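Two-component response regulator (Geobacillus stearothermophilus, PDB 6SWI) probably acts as a transcription regulator of arabinan utilisation, its C-terminal domain binding DNA through helix-turn-helix motifs. Local coordinates at residues A[1-6]-A[44-49]; A[23-28]-A[38-43]; A[64-69]-A[75-80]. All coordinates share one frame; numbering follows the deposited sequence. Where two conformers were deposited one is given.

Contact 1 (A[1-6]-A[44-49]); sequences SRLSPI and KQELGI
The carboxylate of E46 is the flat group of this contact, and S4 meets it along the side where its two oxygens face one another. S4 N donates to E46 OE1 over 2.8 Å, on the syn lone pair and nearly straight (165°). In the conformer described, S4 OG donates to E46 OE2, also over 2.8 Å and on the syn side, but 28° out of the carboxylate plane. The amide stays near the carboxylate plane, while the hydroxyl stands clearly off it toward the other face, so each oxygen is held by its own donor. On the amide's side, well above the plane, a water donates weakly to E46 OE1 and also to R2 O, the water oxygen lying 3.1 Å from R2 O. L3 sits beyond the end of the CD-OE1 bond, its CA 3.6 Å from E46 OE1.

Next to the polar group the contact turns apolar. With CG anti to the carbonyl carbon (chi1 -63°), L3 swings its branch toward the helix, and its CD2 lies 3.6 Å from L47 CD2, the two side chains crossing at about a right angle. V7 of helix 5-17 touches both E46 and L47.

S4 is the N-cap residue of helix 5-17, and E46 lies in the last turn of helix 36-47, so the contact ties the start of one helix to the end of another at the surface of the domain. A carboxylate held by the N-cap amide at a helix start would probably have its negative charge stabilised there, which is likely to favour the ionised form of E46.

Contact 2 (A[23-28]-A[38-43]); sequences LTLESV and YLSRMI
L25 and L39 lie alongside one another and run in opposite directions, pairing the two helices of a helix-turn-helix: 25-32 comes first, and 36-47 follows as the probable DNA-recognition helix, by analogy with AraC-type regulators. The evidence for the packing is in the methyls. L39 CD2 is shared between two neighbours, 3.8 Å from L25 CD1 and 3.9 Å from V28 CG1. V28 and L39 cross at about a right angle, unlike the sliding pair of leucines, so L39 meets one side chain along its flank and the other across its path.

L25 owes its reach to a first torsion of 168°, which sets CG opposite the backbone N and carries both methyls over to helix 36-47. Its branches then part: CD1 goes to L39, with I43 CD1 more distant at 4.5 Å, while L25 CD2 rests 3.8 Å from S40 CB at the margin of the contact. F51 of helix 51-69 touches L25, V28 and I43, and I6 of helix 5-17 touches L39, so neighbouring helices complete this small core.

The start of helix 25-32 is fixed by its own N-cap, T24, whose OG1 accepts from S27 N. The carbonyl oxygen T24 O takes two donors, V28 N of the first helical turn and S27 OG, the hydroxyl lying 2.8 Å from T24 O and tilted 18° from the carbonyl plane.

Contact 3 (A[64-69]-A[75-80]); sequences AELLLS and HEIAER
I77 meets L66 and L67 together: its CD1 stands 3.6 Å from L67 CD2, the side chains crossing at about a right angle, while I77 CG1 lies 4.0 Å from L66 CB. The branch reaches so far because CG1 is anti to the carbonyl carbon (chi1 -67°) and CD1 continues outward in an extended chain. Beside it, L66 CD1 packs on the aliphatic part of R80, 4.1 Å from R80 CD. With I77 cut back to an alanine, the CG1-CD1 branch is gone, and a gap would probably open between helices 51-69 and 74-80 where L66 CB and L67 CD2 now pack.

The short helical segments run roughly antiparallel, at 146°, with axes 10.1 Å apart. They join the end of helix 51-69, probably the long helix that links the two halves in AraC-type domains, to helix 74-80, which with helix 86-97 probably forms the second helix-turn-helix. In the next shell, F93 of helix 86-97 touches L67, and L72 of the connecting loop touches both I77 and R80. R105 of helix 101-108 touches I77 and donates from NE to L67 O.

Overall arrangement
Contacts 1 and 2 belong to one end of the domain and contact 3 to the other. The centres of contacts 1 and 2 are 12 Å apart, and the two touch: both use helix 36-47, and I6 of 1-6 packs on Y38 of 38-43. Contact 3 lies across the chain's centre, 28 Å from contact 1 and 26 Å from contact 2 between centres, with nearest atoms about 15 Å and about 10 Å away. Helix 51-69 spans this separation, since its F51 packs on contact 2 while its last turns form contact 3. This fits the two-lobed AraC-type plan, in which each lobe probably presents one recognition helix to DNA.

Contact 1 (A[1-6]-A[44-49])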
ATOM      1  N   SER A   1     -13.604  16.558   0.021  1.00 31.05           N
ATOM      2  CA  SER A   1     -12.206  16.729  -0.357  1.00 31.80           C
ATOM      3  C   SER A   1     -11.852  18.193  -0.556  1.00 31.53           C
ATOM      4  O   SER A   1     -12.387  18.854  -1.448  1.00 31.67           O
ATOM      5  N   ARG A   2     -10.941  18.691   0.282  1.00 29.05           N
ATOM      6  CA  ARG A   2     -10.521  20.088   0.258  1.00 26.67           C
ATOM      7  C   ARG A   2      -9.002  20.213   0.235  1.00 24.15           C
ATOM      8  O   ARG A   2      -8.445  21.199   0.722  1.00 24.55           O
ATOM      9  CB  ARG A   2     -11.116  20.866   1.432  1.00 26.91           C
ATOM     10  CG  ARG A   2     -12.619  21.056   1.349  1.00 26.01           C
ATOM     11  N   LEU A   3      -8.320  19.215  -0.318  1.00 19.94           N
ATOM     12  CA  LEU A   3      -6.874  19.283  -0.463  1.00 16.42           C
ATOM     13  C   LEU A   3      -6.499  20.309  -1.528  1.00 16.34           C
ATOM     14  O   LEU A   3      -7.204  20.486  -2.527  1.00 17.48           O
ATOM     15  CB  LEU A   3      -6.332  17.918  -0.885  1.00 17.33           C
ATOM     16  CG  LEU A   3      -6.514  16.742   0.074  1.00 19.27           C
ATOM     17  CD1 LEU A   3      -5.992  15.472  -0.572  1.00 20.11           C
ATOM     18  CD2 LEU A   3      -5.798  17.005   1.389  1.00 19.44           C
ATOM     19  N   SER A   4      -5.374  20.998  -1.300  1.00 15.55           N
ATOM     20  CA  SER A   4      -4.847  21.916  -2.296  0.62 14.94           C
ATOM     21  C   SER A   4      -4.516  21.157  -3.579  1.00 14.26           C
ATOM     22  O   SER A   4      -4.262  19.950  -3.553  1.00 14.33           O
ATOM     23  CB  SER A   4      -3.587  22.599  -1.773  0.62 16.56           C
ATOM     24  OG  SER A   4      -2.497  21.698  -1.750  0.62 17.43           O
ATOM     25  N   PRO A   5      -4.516  21.852  -4.723  1.00 13.75           N
ATOM     26  CA  PRO A   5      -4.237  21.163  -5.995  1.00 13.39           C
ATOM     27  C   PRO A   5      -2.974  20.313  -6.011  1.00 13.07           C
ATOM     28  O   PRO A   5      -3.003  19.196  -6.537  1.00 14.84           O
ATOM     29  CB  PRO A   5      -4.196  22.316  -7.007  1.00 14.67           C
ATOM     30  CG  PRO A   5      -5.143  23.333  -6.430  1.00 14.82           C
ATOM     31  CD  PRO A   5      -4.980  23.240  -4.934  1.00 14.93           C
ATOM     32  N   ILE A   6      -1.870  20.792  -5.438  1.00 12.41           N
ATOM     33  CA  ILE A   6      -0.624  20.037  -5.516  0.56 12.77           C
ATOM     34  C   ILE A   6      -0.711  18.755  -4.695  1.00 11.59           C
ATOM     35  O   ILE A   6      -0.206  17.701  -5.110  1.00 12.12           O
ATOM     36  CB  ILE A   6       0.580  20.912  -5.118  0.56 14.04           C
ATOM     37  CG1 ILE A   6       1.889  20.168  -5.393  0.56 14.92           C
ATOM     38  CG2 ILE A   6       0.494  21.332  -3.654  0.56 15.51           C
ATOM     39  CD1 ILE A   6       3.130  20.935  -4.990  0.56 16.36           C
ATOM     40  N   LYS A  44       2.693  16.789   4.256  1.00  9.81           N
ATOM     41  CA  LYS A  44       2.642  16.634   5.702  1.00 11.97           C
ATOM     42  C   LYS A  44       1.640  17.601   6.313  1.00 11.46           C
ATOM     43  O   LYS A  44       0.889  17.234   7.220  1.00 12.95           O
ATOM     44  CB  LYS A  44       4.040  16.832   6.289  1.00 15.85           C
ATOM     45  CG  LYS A  44       4.109  16.789   7.810  1.00 21.64           C
ATOM     46  CD  LYS A  44       3.672  15.426   8.329  1.00 26.43           C
ATOM     47  CE  LYS A  44       4.158  15.178   9.750  1.00 29.34           C
ATOM     48  NZ  LYS A  44       5.600  15.511   9.922  1.00 31.03           N
ATOM     49  N   GLN A  45       1.593  18.831   5.810  1.00 11.68           N
ATOM     50  CA  GLN A  45       0.709  19.829   6.393  1.00 12.84           C
ATOM     51  C   GLN A  45      -0.753  19.486   6.166  1.00 12.03           C
ATOM     52  O   GLN A  45      -1.586  19.680   7.055  1.00 14.09           O
ATOM     53  CB  GLN A  45       1.030  21.192   5.791  1.00 15.75           C
ATOM     54  CG  GLN A  45       0.135  22.308   6.285  1.00 19.83           C
ATOM     55  CD  GLN A  45       0.237  23.544   5.423  1.00 23.91           C
ATOM     56  OE1 GLN A  45       1.289  24.178   5.354  1.00 23.79           O
ATOM     57  NE2 GLN A  45      -0.856  23.894   4.756  1.00 26.98           N
ATOM     58  N   GLU A  46      -1.086  18.983   4.979  1.00 10.74           N
ATOM     59  CA  GLU A  46      -2.483  18.781   4.622  1.00 10.86           C
ATOM     60  C   GLU A  46      -2.986  17.382   4.938  1.00 11.24           C
ATOM     61  O   GLU A  46      -4.141  17.217   5.337  1.00 13.02           O
ATOM     62  CB  GLU A  46      -2.700  19.104   3.150  1.00 11.69           C
ATOM     63  CG  GLU A  46      -2.335  20.538   2.828  1.00 15.48           C
ATOM     64  CD  GLU A  46      -2.840  20.999   1.486  1.00 19.64           C
ATOM     65  OE1 GLU A  46      -3.736  20.336   0.916  1.00 20.71           O
ATOM     66  OE2 GLU A  46      -2.327  22.035   1.008  1.00 22.67           O
ATOM     67  N   LEU A  47      -2.141  16.375   4.772  1.00 11.36           N
ATOM     68  CA  LEU A  47      -2.522  15.001   5.060  1.00 11.50           C
ATOM     69  C   LEU A  47      -2.081  14.532   6.437  1.00 11.95           C
ATOM     70  O   LEU A  47      -2.545  13.483   6.893  1.00 13.81           O
ATOM     71  CB  LEU A  47      -1.981  14.057   3.981  1.00 12.89           C
ATOM     72  CG  LEU A  47      -2.527  14.299   2.574  1.00 16.82           C
ATOM     73  CD1 LEU A  47      -1.853  13.404   1.554  1.00 17.66           C
ATOM     74  CD2 LEU A  47      -4.026  14.071   2.558  1.00 19.57           C
ATOM     75  N   GLY A  48      -1.215  15.285   7.112  1.00 11.69           N
ATOM     76  CA  GLY A  48      -0.759  14.931   8.441  1.00 12.56           C
ATOM     77  C   GLY A  48       0.220  13.789   8.493  1.00 14.04           C
ATOM     78  O   GLY A  48       0.590  13.362   9.591  1.00 17.90           O
ATOM     79  N   ILE A  49       0.655  13.297   7.337  1.00 12.58           N
ATOM     80  CA  ILE A  49       1.507  12.125   7.229  0.58 12.96           C
ATOM     81  C   ILE A  49       2.530  12.406   6.130  1.00 12.10           C
ATOM     82  O   ILE A  49       2.235  13.110   5.161  1.00 13.80           O
ATOM     83  CB  ILE A  49       0.584  10.920   6.916  0.58 14.85           C
ATOM     84  CG1 ILE A  49       1.328   9.599   6.918  0.58 14.50           C
ATOM     85  CG2 ILE A  49      -0.175  11.128   5.609  0.58 15.69           C
ATOM     86  CD1 ILE A  49       0.389   8.393   6.840  0.58 13.96           C
TER
HETATM   87  O   HOH W   1      -6.087  20.973   2.675  1.00 31.63           O

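Contact 2 (A[23-28]-A[38-43])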
ATOM      1  N   LEU A  23       8.990   4.593  -7.188  1.00 12.57           N
ATOM      2  CA  LEU A  23       8.205   5.782  -6.871  1.00 12.42           C
ATOM      3  C   LEU A  23       8.749   6.439  -5.604  1.00 12.82           C
ATOM      4  O   LEU A  23       8.745   5.825  -4.531  1.00 15.10           O
ATOM      5  CB  LEU A  23       6.737   5.399  -6.701  1.00 12.11           C
ATOM      6  CG  LEU A  23       5.772   6.566  -6.484  1.00 11.41           C
ATOM      7  CD1 LEU A  23       5.767   7.494  -7.690  1.00 13.95           C
ATOM      8  CD2 LEU A  23       4.376   6.049  -6.201  1.00 13.23           C
ATOM      9  N   THR A  24       9.213   7.684  -5.719  1.00 12.55           N
ATOM     10  CA  THR A  24       9.771   8.402  -4.583  1.00 12.49           C
ATOM     11  C   THR A  24       9.193   9.809  -4.543  1.00 10.26           C
ATOM     12  O   THR A  24       8.650  10.312  -5.529  1.00 10.49           O
ATOM     13  CB  THR A  24      11.290   8.556  -4.681  1.00 14.20           C
ATOM     14  OG1 THR A  24      11.592   9.391  -5.807  1.00 14.29           O
ATOM     15  CG2 THR A  24      11.962   7.193  -4.852  1.00 16.82           C
ATOM     16  N   LEU A  25       9.341  10.449  -3.386  1.00 12.16           N
ATOM     17  CA  LEU A  25       8.922  11.838  -3.248  1.00 11.39           C
ATOM     18  C   LEU A  25       9.568  12.702  -4.318  1.00 10.20           C
ATOM     19  O   LEU A  25       8.896  13.482  -5.007  1.00  9.87           O
ATOM     20  CB  LEU A  25       9.286  12.338  -1.850  1.00 13.46           C
ATOM     21  CG  LEU A  25       9.148  13.855  -1.722  1.00 16.88           C
ATOM     22  CD1 LEU A  25       7.720  14.250  -1.417  1.00 16.94           C
ATOM     23  CD2 LEU A  25      10.121  14.446  -0.716  1.00 20.96           C
ATOM     24  N   GLU A  26      10.881  12.552  -4.486  1.00 11.02           N
ATOM     25  CA  GLU A  26      11.591  13.344  -5.480  0.65 12.64           C
ATOM     26  C   GLU A  26      11.051  13.087  -6.881  1.00 12.50           C
ATOM     27  O   GLU A  26      10.920  14.015  -7.679  1.00 14.41           O
ATOM     28  CB  GLU A  26      13.089  13.044  -5.406  0.65 15.21           C
ATOM     29  CG  GLU A  26      13.786  13.672  -4.206  0.65 19.81           C
ATOM     30  CD  GLU A  26      13.734  12.808  -2.954  0.65 22.38           C
ATOM     31  OE1 GLU A  26      14.430  13.161  -1.975  0.65 21.42           O
ATOM     32  OE2 GLU A  26      13.009  11.785  -2.942  0.65 26.00           O
ATOM     33  N   SER A  27      10.714  11.834  -7.189  1.00 12.98           N
ATOM     34  CA  SER A  27      10.210  11.514  -8.520  1.00 13.58           C
ATOM     35  C   SER A  27       8.818  12.100  -8.777  1.00 13.67           C
ATOM     36  O   SER A  27       8.505  12.483  -9.913  1.00 16.20           O
ATOM     37  CB  SER A  27      10.277  10.000  -8.734  1.00 14.35           C
ATOM     38  OG  SER A  27       9.147   9.385  -8.158  1.00 14.52           O
ATOM     39  N   VAL A  28       7.971  12.175  -7.748  1.00 12.48           N
ATOM     40  CA  VAL A  28       6.672  12.823  -7.904  1.00 13.16           C
ATOM     41  C   VAL A  28       6.843  14.328  -8.038  1.00 12.83           C
ATOM     42  O   VAL A  28       6.162  14.978  -8.842  1.00 15.66           O
ATOM     43  CB  VAL A  28       5.736  12.450  -6.739  1.00 13.64           C
ATOM     44  CG1 VAL A  28       4.424  13.219  -6.818  1.00 15.09           C
ATOM     45  CG2 VAL A  28       5.476  10.955  -6.735  1.00 15.51           C
ATOM     46  N   TYR A  38       9.153  21.572  -0.893  1.00  7.34           N
ATOM     47  CA  TYR A  38       7.800  22.118  -0.873  1.00  7.26           C
ATOM     48  C   TYR A  38       6.759  21.006  -0.872  1.00  6.85           C
ATOM     49  O   TYR A  38       5.817  21.016  -0.072  1.00  7.35           O
ATOM     50  CB  TYR A  38       7.593  23.026  -2.086  1.00  8.13           C
ATOM     51  CG  TYR A  38       6.230  23.670  -2.107  1.00  8.98           C
ATOM     52  CD1 TYR A  38       5.935  24.743  -1.264  1.00 10.74           C
ATOM     53  CD2 TYR A  38       5.233  23.207  -2.947  1.00 10.46           C
ATOM     54  CE1 TYR A  38       4.678  25.344  -1.266  1.00 12.55           C
ATOM     55  CE2 TYR A  38       3.970  23.797  -2.957  1.00 11.80           C
ATOM     56  CZ  TYR A  38       3.702  24.866  -2.115  1.00 12.55           C
ATOM     57  OH  TYR A  38       2.455  25.455  -2.125  1.00 15.84           O
ATOM     58  N   LEU A  39       6.917  20.026  -1.761  1.00  6.59           N
ATOM     59  CA  LEU A  39       5.933  18.954  -1.843  1.00  7.87           C
ATOM     60  C   LEU A  39       5.863  18.175  -0.539  1.00  7.34           C
ATOM     61  O   LEU A  39       4.771  17.876  -0.040  1.00  8.31           O
ATOM     62  CB  LEU A  39       6.285  18.019  -2.995  1.00  8.85           C
ATOM     63  CG  LEU A  39       5.328  16.835  -3.174  1.00 10.00           C
ATOM     64  CD1 LEU A  39       3.907  17.314  -3.448  1.00 11.79           C
ATOM     65  CD2 LEU A  39       5.802  15.928  -4.300  1.00 12.11           C
ATOM     66  N   SER A  40       7.023  17.825   0.019  1.00  7.66           N
ATOM     67  CA  SER A  40       7.057  17.095   1.283  1.00  8.76           C
ATOM     68  C   SER A  40       6.322  17.860   2.365  1.00  8.01           C
ATOM     69  O   SER A  40       5.535  17.283   3.129  1.00  9.14           O
ATOM     70  CB  SER A  40       8.509  16.882   1.702  1.00  9.98           C
ATOM     71  OG  SER A  40       8.610  16.093   2.878  1.00 14.90           O
ATOM     72  N   ARG A  41       6.578  19.167   2.454  1.00  8.38           N
ATOM     73  CA  ARG A  41       5.952  19.977   3.487  1.00  9.15           C
ATOM     74  C   ARG A  41       4.453  20.054   3.294  1.00  8.76           C
ATOM     75  O   ARG A  41       3.693  19.997   4.270  1.00 10.00           O
ATOM     76  CB  ARG A  41       6.519  21.389   3.455  1.00 10.44           C
ATOM     77  CG  ARG A  41       7.926  21.494   3.960  1.00 12.46           C
ATOM     78  CD  ARG A  41       8.363  22.953   4.023  1.00 14.33           C
ATOM     79  NE  ARG A  41       7.393  23.729   4.790  1.00 16.20           N
ATOM     80  CZ  ARG A  41       6.466  24.518   4.260  1.00 17.75           C
ATOM     81  NH1 ARG A  41       6.389  24.675   2.945  1.00 15.61           N
ATOM     82  NH2 ARG A  41       5.609  25.146   5.050  1.00 21.20           N
ATOM     83  N   MET A  42       4.000  20.204   2.049  1.00  8.30           N
ATOM     84  CA  MET A  42       2.571  20.377   1.826  1.00  8.33           C
ATOM     85  C   MET A  42       1.814  19.081   2.073  1.00  8.32           C
ATOM     86  O   MET A  42       0.711  19.104   2.628  1.00  9.40           O
ATOM     87  CB  MET A  42       2.310  20.894   0.422  1.00  8.89           C
ATOM     88  CG  MET A  42       2.891  22.273   0.225  1.00 12.73           C
ATOM     89  SD  MET A  42       2.055  23.529   1.157  1.00 18.45           S
ATOM     90  CE  MET A  42       0.673  23.726   0.063  1.00 24.44           C
ATOM     91  N   ILE A  43       2.392  17.937   1.686  1.00  8.43           N
ATOM     92  CA  ILE A  43       1.771  16.656   2.007  1.00  9.07           C
ATOM     93  C   ILE A  43       1.625  16.504   3.514  1.00  9.62           C
ATOM     94  O   ILE A  43       0.555  16.146   4.021  1.00 10.73           O
ATOM     95  CB  ILE A  43       2.572  15.503   1.378  1.00  9.77           C
ATOM     96  CG1 ILE A  43       2.430  15.548  -0.145  1.00 10.42           C
ATOM     97  CG2 ILE A  43       2.144  14.150   1.960  1.00 10.64           C
ATOM     98  CD1 ILE A  43       3.286  14.532  -0.869  1.00 11.40           C
TER

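Contact 3 (A[64-69]-A[75-80])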
ATOM      1  N   ALA A  64      -2.932  -6.227   1.802  1.00  8.37           N
ATOM      2  CA  ALA A  64      -3.929  -6.911   2.611  1.00 10.00           C
ATOM      3  C   ALA A  64      -5.095  -7.373   1.754  1.00  9.17           C
ATOM      4  O   ALA A  64      -5.584  -8.499   1.906  1.00  9.65           O
ATOM      5  CB  ALA A  64      -4.397  -5.982   3.724  1.00 11.89           C
ATOM      6  N   GLU A  65      -5.544  -6.523   0.832  1.00  8.85           N
ATOM      7  CA  GLU A  65      -6.616  -6.910  -0.077  1.00  9.99           C
ATOM      8  C   GLU A  65      -6.225  -8.135  -0.895  1.00  9.26           C
ATOM      9  O   GLU A  65      -7.004  -9.090  -1.015  1.00 10.53           O
ATOM     10  CB  GLU A  65      -6.943  -5.732  -0.989  1.00 12.72           C
ATOM     11  CG  GLU A  65      -7.933  -6.034  -2.073  1.00 18.96           C
ATOM     12  CD  GLU A  65      -8.050  -4.878  -3.028  1.00 24.03           C
ATOM     13  OE1 GLU A  65      -7.587  -5.013  -4.179  1.00 23.28           O
ATOM     14  OE2 GLU A  65      -8.587  -3.832  -2.613  1.00 26.54           O
ATOM     15  N   LEU A  66      -5.018  -8.125  -1.467  1.00  8.08           N
ATOM     16  CA  LEU A  66      -4.575  -9.254  -2.283  1.00  8.41           C
ATOM     17  C   LEU A  66      -4.410 -10.518  -1.452  1.00  7.32           C
ATOM     18  O   LEU A  66      -4.666 -11.621  -1.946  1.00  8.04           O
ATOM     19  CB  LEU A  66      -3.264  -8.909  -2.990  1.00  8.43           C
ATOM     20  CG  LEU A  66      -3.372  -7.835  -4.076  1.00  9.51           C
ATOM     21  CD1 LEU A  66      -1.989  -7.391  -4.500  1.00 10.91           C
ATOM     22  CD2 LEU A  66      -4.147  -8.346  -5.265  1.00 12.17           C
ATOM     23  N   LEU A  67      -3.992 -10.389  -0.196  1.00  7.08           N
ATOM     24  CA  LEU A  67      -3.841 -11.563   0.654  1.00  6.65           C
ATOM     25  C   LEU A  67      -5.178 -12.244   0.891  1.00  7.37           C
ATOM     26  O   LEU A  67      -5.238 -13.472   0.997  1.00  8.79           O
ATOM     27  CB  LEU A  67      -3.220 -11.174   1.997  1.00  7.03           C
ATOM     28  CG  LEU A  67      -1.716 -10.866   1.944  1.00  8.00           C
ATOM     29  CD1 LEU A  67      -1.264 -10.166   3.203  1.00  9.23           C
ATOM     30  CD2 LEU A  67      -0.908 -12.139   1.747  1.00  8.45           C
ATOM     31  N   LEU A  68      -6.260 -11.473   0.976  1.00  7.21           N
ATOM     32  CA  LEU A  68      -7.554 -12.051   1.297  1.00  8.51           C
ATOM     33  C   LEU A  68      -8.362 -12.428   0.068  1.00  8.14           C
ATOM     34  O   LEU A  68      -9.191 -13.342   0.141  1.00 11.01           O
ATOM     35  CB  LEU A  68      -8.365 -11.078   2.149  1.00  9.94           C
ATOM     36  CG  LEU A  68      -7.666 -10.719   3.457  1.00 10.75           C
ATOM     37  CD1 LEU A  68      -8.590  -9.916   4.362  1.00 13.36           C
ATOM     38  CD2 LEU A  68      -7.118 -11.953   4.183  1.00 12.35           C
ATOM     39  N   SER A  69      -8.153 -11.755  -1.058  1.00  8.38           N
ATOM     40  CA  SER A  69      -8.997 -11.940  -2.230  0.69  8.71           C
ATOM     41  C   SER A  69      -8.316 -12.708  -3.345  1.00  9.63           C
ATOM     42  O   SER A  69      -8.906 -12.870  -4.411  1.00 11.77           O
ATOM     43  CB  SER A  69      -9.468 -10.588  -2.759  0.69 11.48           C
ATOM     44  OG  SER A  69      -8.367  -9.884  -3.287  0.69 12.45           O
ATOM     45  N   HIS A  75       5.481 -13.425  -2.515  1.00 10.28           N
ATOM     46  CA  HIS A  75       6.466 -12.684  -3.299  1.00 11.50           C
ATOM     47  C   HIS A  75       5.824 -11.965  -4.481  1.00  9.91           C
ATOM     48  O   HIS A  75       6.313 -10.910  -4.913  1.00 10.44           O
ATOM     49  CB  HIS A  75       7.599 -13.607  -3.751  1.00 14.24           C
ATOM     50  CG  HIS A  75       7.230 -14.501  -4.891  1.00 14.77           C
ATOM     51  ND1 HIS A  75       6.571 -15.697  -4.714  1.00 16.83           N
ATOM     52  CD2 HIS A  75       7.422 -14.372  -6.225  1.00 15.36           C
ATOM     53  CE1 HIS A  75       6.377 -16.269  -5.889  1.00 16.61           C
ATOM     54  NE2 HIS A  75       6.880 -15.482  -6.821  1.00 16.91           N
ATOM     55  N   GLU A  76       4.730 -12.510  -5.016  1.00  8.65           N
ATOM     56  CA  GLU A  76       4.025 -11.806  -6.083  1.00  8.08           C
ATOM     57  C   GLU A  76       3.300 -10.592  -5.535  1.00  7.41           C
ATOM     58  O   GLU A  76       3.295  -9.528  -6.167  1.00  7.69           O
ATOM     59  CB  GLU A  76       3.044 -12.737  -6.787  1.00  9.15           C
ATOM     60  CG  GLU A  76       3.689 -13.694  -7.748  1.00 11.22           C
ATOM     61  CD  GLU A  76       2.670 -14.406  -8.634  1.00 12.99           C
ATOM     62  OE1 GLU A  76       2.007 -13.716  -9.440  1.00 11.23           O
ATOM     63  OE2 GLU A  76       2.520 -15.646  -8.516  1.00 16.86           O
ATOM     64  N   ILE A  77       2.685 -10.734  -4.362  1.00  7.04           N
ATOM     65  CA  ILE A  77       2.010  -9.608  -3.732  1.00  7.42           C
ATOM     66  C   ILE A  77       3.006  -8.498  -3.434  1.00  6.80           C
ATOM     67  O   ILE A  77       2.725  -7.317  -3.664  1.00  7.48           O
ATOM     68  CB  ILE A  77       1.250 -10.078  -2.484  1.00  7.95           C
ATOM     69  CG1 ILE A  77       0.097 -10.986  -2.927  1.00  8.72           C
ATOM     70  CG2 ILE A  77       0.751  -8.871  -1.684  1.00  9.54           C
ATOM     71  CD1 ILE A  77      -0.638 -11.673  -1.806  1.00 10.67           C
ATOM     72  N   ALA A  78       4.195  -8.863  -2.945  1.00  7.23           N
ATOM     73  CA  ALA A  78       5.222  -7.870  -2.663  1.00  8.22           C
ATOM     74  C   ALA A  78       5.517  -7.032  -3.895  1.00  7.15           C
ATOM     75  O   ALA A  78       5.572  -5.794  -3.825  1.00  8.01           O
ATOM     76  CB  ALA A  78       6.490  -8.561  -2.167  1.00  8.79           C
ATOM     77  N   GLU A  79       5.729  -7.696  -5.035  1.00  6.77           N
ATOM     78  CA  GLU A  79       6.058  -6.982  -6.262  1.00  6.78           C
ATOM     79  C   GLU A  79       4.914  -6.080  -6.699  1.00  6.72           C
ATOM     80  O   GLU A  79       5.144  -4.966  -7.186  1.00  7.64           O
ATOM     81  CB  GLU A  79       6.407  -7.986  -7.356  1.00  8.02           C
ATOM     82  CG  GLU A  79       6.931  -7.343  -8.640  1.00  8.88           C
ATOM     83  CD  GLU A  79       5.845  -6.817  -9.581  1.00  9.39           C
ATOM     84  OE1 GLU A  79       4.723  -7.368  -9.594  1.00  9.49           O
ATOM     85  OE2 GLU A  79       6.130  -5.847 -10.326  1.00 10.33           O
ATOM     86  N   ARG A  80       3.678  -6.541  -6.527  1.00  7.15           N
ATOM     87  CA  ARG A  80       2.508  -5.791  -6.954  1.00  7.82           C
ATOM     88  C   ARG A  80       2.285  -4.546  -6.121  1.00  7.29           C
ATOM     89  O   ARG A  80       1.531  -3.665  -6.543  1.00  9.74           O
ATOM     90  CB  ARG A  80       1.272  -6.678  -6.878  1.00  8.38           C
ATOM     91  CG  ARG A  80       1.232  -7.725  -7.958  1.00  8.94           C
ATOM     92  CD  ARG A  80       0.205  -8.753  -7.635  1.00 10.43           C
ATOM     93  NE  ARG A  80       0.074  -9.769  -8.667  1.00  9.98           N
ATOM     94  CZ  ARG A  80      -1.033  -9.986  -9.369  1.00  9.60           C
ATOM     95  NH1 ARG A  80      -2.111  -9.223  -9.198  1.00 10.40           N
ATOM     96  NH2 ARG A  80      -1.049 -10.978 -10.242  1.00 10.11           N
TER